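Local coordinates for YciF Bacterial Stress Response Protein (Salmonella enterica subsp. enterica serovar Typhimurium, PDB 4ERU) that is of unknown function but is a bacterial stress response protein with a ferritin-like helix bundle that binds a pair of metal ions, at the D-malate site and the magnesium ion site. Coordinates in Å, arbitrary orientation; residue numbers count along the deposited sequence, not the author numbering.

Site 1: the D-malate site. Residues 33, 36, 92-93, 101. With MLT (D-malate), chain B.
Arg36 leaves helix 9-37 with CG beside the backbone N and anti to the carbonyl carbon (chi1 -65°), runs extended to CD, and then bends at chi3 (-61°), so that its guanidinium meets D-malate with its NE side and not with its tip. Arg101, from helix 99-130, starts the other way, CG anti to the backbone N (chi1 -176°), and its chain also bends at chi3 before one terminal nitrogen approaches the opposite end of the ligand. D-malate thus lies between two arginines, one for each carboxylate.

The grip of Arg36 is the stronger. Arg36 NE gives a nearly straight hydrogen bond, in the guanidinium plane, to MLT O5 of the C4 carboxylate at 2.6 Å, which is also a salt bridge. Arg36 NH2 reaches the second oxygen of that carboxylate, MLT O4, at 3.0 Å, again close to the plane. Two parallel bonds, one to each oxygen, fix the rotation of the carboxylate against the guanidinium. One face of this guanidinium is backed near its rim by Lys33 CA, one helical turn earlier. The Lys33 chain passes alongside the same carboxylate, and it is the methylene CD, 4.0 Å from MLT C4, that makes the contact.

At the other end, Arg101 NH1 forms a weak, bent hydrogen bond and salt bridge to MLT O2 of the C1 carboxylate at 3.4 Å. Ile92, near the end of helix 79-93, puts CG2 over the centre of the Arg101 guanidinium, 3.9 Å above its plane, and the same methyl lies 3.9 Å from MLT C1, so it flanks both partners, beside the contact they make directly. The Glu93 carboxylate comes near the C1 carboxylate without bonding to it, a like-charged neighbour that may weaken binding here.

A small diacid such as this may come from crystallisation, and the structure alone does not show a natural ligand; for the protein, the site is a basic pocket lined by three helices, able to take a dicarboxylate.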
# COMPACT_ATOMS: atom_id res chain seq x y z
N LYS A 33 -15.79 -10.75 8.44
CA LYS A 33 -15.15 -12.04 8.31
C LYS A 33 -13.75 -12.04 8.91
O LYS A 33 -13.36 -13.01 9.59
CB LYS A 33 -15.08 -12.44 6.84
CG LYS A 33 -14.09 -13.55 6.66
CD LYS A 33 -14.66 -14.65 5.88
CE LYS A 33 -14.31 -14.51 4.45
NZ LYS A 33 -14.07 -15.92 4.05
N ARG A 36 -14.01 -12.42 12.55
CA ARG A 36 -14.40 -13.79 13.00
C ARG A 36 -13.26 -14.76 12.86
O ARG A 36 -13.13 -15.68 13.66
CB ARG A 36 -15.55 -14.35 12.16
CG ARG A 36 -16.82 -13.62 12.30
CD ARG A 36 -17.98 -14.41 11.68
NE ARG A 36 -17.87 -14.67 10.24
CZ ARG A 36 -18.27 -13.86 9.25
NH1 ARG A 36 -18.81 -12.67 9.48
NH2 ARG A 36 -18.12 -14.26 8.00
N ILE A 92 -6.96 -16.81 5.20
CA ILE A 92 -7.88 -17.58 6.04
C ILE A 92 -8.03 -19.04 5.58
O ILE A 92 -7.97 -19.96 6.40
CB ILE A 92 -9.25 -16.90 6.15
CG1 ILE A 92 -9.11 -15.50 6.76
CG2 ILE A 92 -10.22 -17.79 6.93
CD1 ILE A 92 -10.36 -14.60 6.51
N GLU A 93 -8.20 -19.26 4.28
CA GLU A 93 -8.31 -20.62 3.78
C GLU A 93 -7.00 -21.41 3.90
O GLU A 93 -7.03 -22.63 3.97
CB GLU A 93 -8.87 -20.66 2.35
CG GLU A 93 -10.28 -20.09 2.22
CD GLU A 93 -11.30 -20.79 3.10
OE1 GLU A 93 -11.35 -22.04 3.07
OE2 GLU A 93 -12.06 -20.10 3.82
N ARG A 101 -2.07 -17.65 11.62
CA ARG A 101 -3.09 -16.92 10.89
C ARG A 101 -3.11 -15.46 11.34
O ARG A 101 -3.13 -14.54 10.51
CB ARG A 101 -4.48 -17.55 11.05
CG ARG A 101 -5.52 -16.81 10.18
CD ARG A 101 -6.94 -17.22 10.46
NE ARG A 101 -7.18 -18.55 9.94
CZ ARG A 101 -8.32 -19.22 10.06
NH1 ARG A 101 -9.36 -18.72 10.73
NH2 ARG A 101 -8.39 -20.40 9.51
C1 MLT B . -13.12 -19.48 8.83
O1 MLT B . -12.50 -20.16 7.98
O2 MLT B . -12.65 -19.23 9.96
C2 MLT B . -14.47 -18.94 8.47
O3 MLT B . -14.62 -18.96 7.04
C3 MLT B . -14.61 -17.52 8.98
C4 MLT B . -16.02 -17.04 8.77
O4 MLT B . -16.38 -16.69 7.63
O5 MLT B . -16.79 -17.01 9.76

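Site 2: the magnesium ion site. Residues 24, 27, 50, 54, 57, 112-113, 116, 120, 142, 145-146. With MG (magnesium ion), chain C; MG (magnesium ion), chain D.
In the ferritin-like helix bundle, carboxylates and a histidine from four helices converge on a dinuclear metal centre, here modelled with two partly occupied magnesium ions 3.3 Å apart. Glu146, bent at chi2 (72°), lies across the pair and bridges it: OE1 binds the chain C ion and OE2 the chain D ion, at 2.4 Å. Water 1 forms a second bridge and is held from the side by the Thr54 hydroxyl OG1 at 2.8 Å; that hydroxyl also donates to the backbone O of His50, approaching from above the carbonyl plane.

Around the chain C ion, His50 and Glu116 come from opposite sides. The imidazole points its edge at the metal, which lies in the ring plane, with NE2 at 2.6 Å, while the extended Glu116 brings OE1 to 2.2 Å. The same OE1 leans towards the chain D ion, too far for a firm bond. Glu113, one turn before Glu116 but folded at chi2 (-51°), adds OE2 roughly opposite water 1.

Glu24 faces the chain D ion with both oxygens, OE1 at 2.3 Å. Gln57 enters roughly at right angles to the Glu146 bond through its amide oxygen OE1, while its NE2, turned away, donates to Glu145 OE1 at 2.9 Å and so sets which end of the amide meets the metal. Tyr120 OH steadies Glu24 by a 2.5 Å hydrogen bond to the anti lone pair of OE1, and Thr142 CG2 caps one face of the tyrosine ring.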
# COMPACT_ATOMS: atom_id res chain seq x y z
N GLU A 24 -13.16 1.72 0.33
CA GLU A 24 -13.71 1.74 1.68
C GLU A 24 -14.96 0.88 1.79
O GLU A 24 -15.12 0.13 2.76
CB GLU A 24 -14.01 3.15 2.15
CG GLU A 24 -12.83 4.13 2.14
CD GLU A 24 -11.88 4.04 3.32
OE1 GLU A 24 -11.39 5.11 3.77
OE2 GLU A 24 -11.59 2.93 3.80
N LEU A 27 -13.97 -2.73 1.79
CA LEU A 27 -13.36 -3.08 3.05
C LEU A 27 -14.40 -3.37 4.15
O LEU A 27 -14.25 -4.35 4.89
CB LEU A 27 -12.34 -2.01 3.47
CG LEU A 27 -11.50 -2.29 4.71
CD1 LEU A 27 -10.73 -3.66 4.60
CD2 LEU A 27 -10.55 -1.10 4.94
N HIS A 50 -11.93 -1.07 13.46
CA HIS A 50 -11.60 -0.59 12.14
C HIS A 50 -12.84 -0.46 11.24
O HIS A 50 -12.95 0.48 10.45
CB HIS A 50 -10.57 -1.51 11.50
CG HIS A 50 -9.98 -0.95 10.26
ND1 HIS A 50 -9.19 -1.70 9.40
CD2 HIS A 50 -10.03 0.30 9.73
CE1 HIS A 50 -8.81 -0.94 8.39
NE2 HIS A 50 -9.31 0.27 8.56
N THR A 54 -14.02 3.00 9.58
CA THR A 54 -14.20 3.04 8.12
C THR A 54 -15.57 3.57 7.75
O THR A 54 -15.70 4.33 6.81
CB THR A 54 -13.96 1.65 7.44
OG1 THR A 54 -12.66 1.18 7.80
CG2 THR A 54 -14.08 1.74 5.88
N GLN A 57 -15.38 7.13 7.94
CA GLN A 57 -14.56 7.61 6.84
C GLN A 57 -15.35 7.69 5.53
O GLN A 57 -15.14 8.58 4.72
CB GLN A 57 -13.30 6.77 6.69
CG GLN A 57 -12.33 7.04 7.82
CD GLN A 57 -11.25 5.97 7.98
OE1 GLN A 57 -11.24 4.95 7.27
NE2 GLN A 57 -10.33 6.20 8.93
N VAL A 112 -3.55 -3.35 3.23
CA VAL A 112 -4.77 -2.55 3.04
C VAL A 112 -4.64 -1.10 3.56
O VAL A 112 -4.92 -0.14 2.82
CB VAL A 112 -6.00 -3.25 3.65
CG1 VAL A 112 -7.17 -2.29 3.77
CG2 VAL A 112 -6.36 -4.50 2.81
N GLU A 113 -4.23 -0.95 4.82
CA GLU A 113 -4.06 0.37 5.43
C GLU A 113 -3.11 1.24 4.67
O GLU A 113 -3.33 2.44 4.55
CB GLU A 113 -3.52 0.27 6.87
CG GLU A 113 -4.53 -0.18 7.86
CD GLU A 113 -5.79 0.66 7.75
OE1 GLU A 113 -5.79 1.86 8.15
OE2 GLU A 113 -6.77 0.13 7.19
N GLU A 116 -4.40 2.74 1.62
CA GLU A 116 -5.23 3.89 1.98
C GLU A 116 -4.43 5.09 2.46
O GLU A 116 -4.77 6.23 2.13
CB GLU A 116 -6.31 3.48 2.98
CG GLU A 116 -7.19 2.42 2.38
CD GLU A 116 -8.46 2.24 3.17
OE1 GLU A 116 -8.33 2.04 4.39
OE2 GLU A 116 -9.57 2.26 2.56
N TYR A 120 -5.04 8.60 0.51
CA TYR A 120 -5.45 9.80 1.23
C TYR A 120 -4.42 10.92 1.25
O TYR A 120 -4.79 12.11 1.25
CB TYR A 120 -5.91 9.46 2.64
CG TYR A 120 -7.34 8.91 2.67
CD1 TYR A 120 -8.45 9.77 2.56
CD2 TYR A 120 -7.59 7.56 2.85
CE1 TYR A 120 -9.77 9.26 2.59
CE2 TYR A 120 -8.89 7.05 2.87
CZ TYR A 120 -9.99 7.91 2.76
OH TYR A 120 -11.30 7.40 2.82
N THR A 142 -9.06 11.65 8.08
CA THR A 142 -9.03 10.22 7.76
C THR A 142 -7.58 9.72 7.70
O THR A 142 -7.25 8.64 8.20
CB THR A 142 -9.72 9.95 6.42
OG1 THR A 142 -11.13 10.18 6.55
CG2 THR A 142 -9.44 8.46 5.97
N GLU A 145 -6.22 9.09 11.13
CA GLU A 145 -6.79 7.80 11.59
C GLU A 145 -6.15 6.57 10.90
O GLU A 145 -5.90 5.55 11.55
CB GLU A 145 -8.30 7.75 11.36
CG GLU A 145 -9.09 8.57 12.36
CD GLU A 145 -10.54 8.76 11.93
OE1 GLU A 145 -10.96 8.17 10.89
OE2 GLU A 145 -11.25 9.50 12.63
N GLU A 146 -5.90 6.65 9.60
CA GLU A 146 -5.37 5.49 8.89
C GLU A 146 -3.96 5.19 9.42
O GLU A 146 -3.59 4.04 9.65
CB GLU A 146 -5.40 5.77 7.37
CG GLU A 146 -5.94 4.63 6.51
CD GLU A 146 -7.42 4.41 6.62
OE1 GLU A 146 -7.86 3.61 7.49
OE2 GLU A 146 -8.15 4.99 5.80
MG MG C . -8.41 1.46 6.46
MG MG D . -10.29 4.02 5.54
O HOH W 1 -10.35 2.12 6.53

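About 20 Å separates the C-alpha centres of site 1 and site 2, and no residue belongs to both. They are joined instead by long helices: helix 9-37 supplies Glu24 to site 2 and, further along, Lys33 and Arg36 to site 1, while helix 99-130 gives Arg101 to site 1 and Glu113 and Glu116 to site 2. Site 2 lies mid-bundle, whereas site 1 sits towards one end, where helix 79-93 joins in. Such spacing rules out direct contact between diacid and metals; any influence would be indirect, perhaps through the shared helices. Each copy in the deposited assembly, possibly not the biological one, repeats both sites.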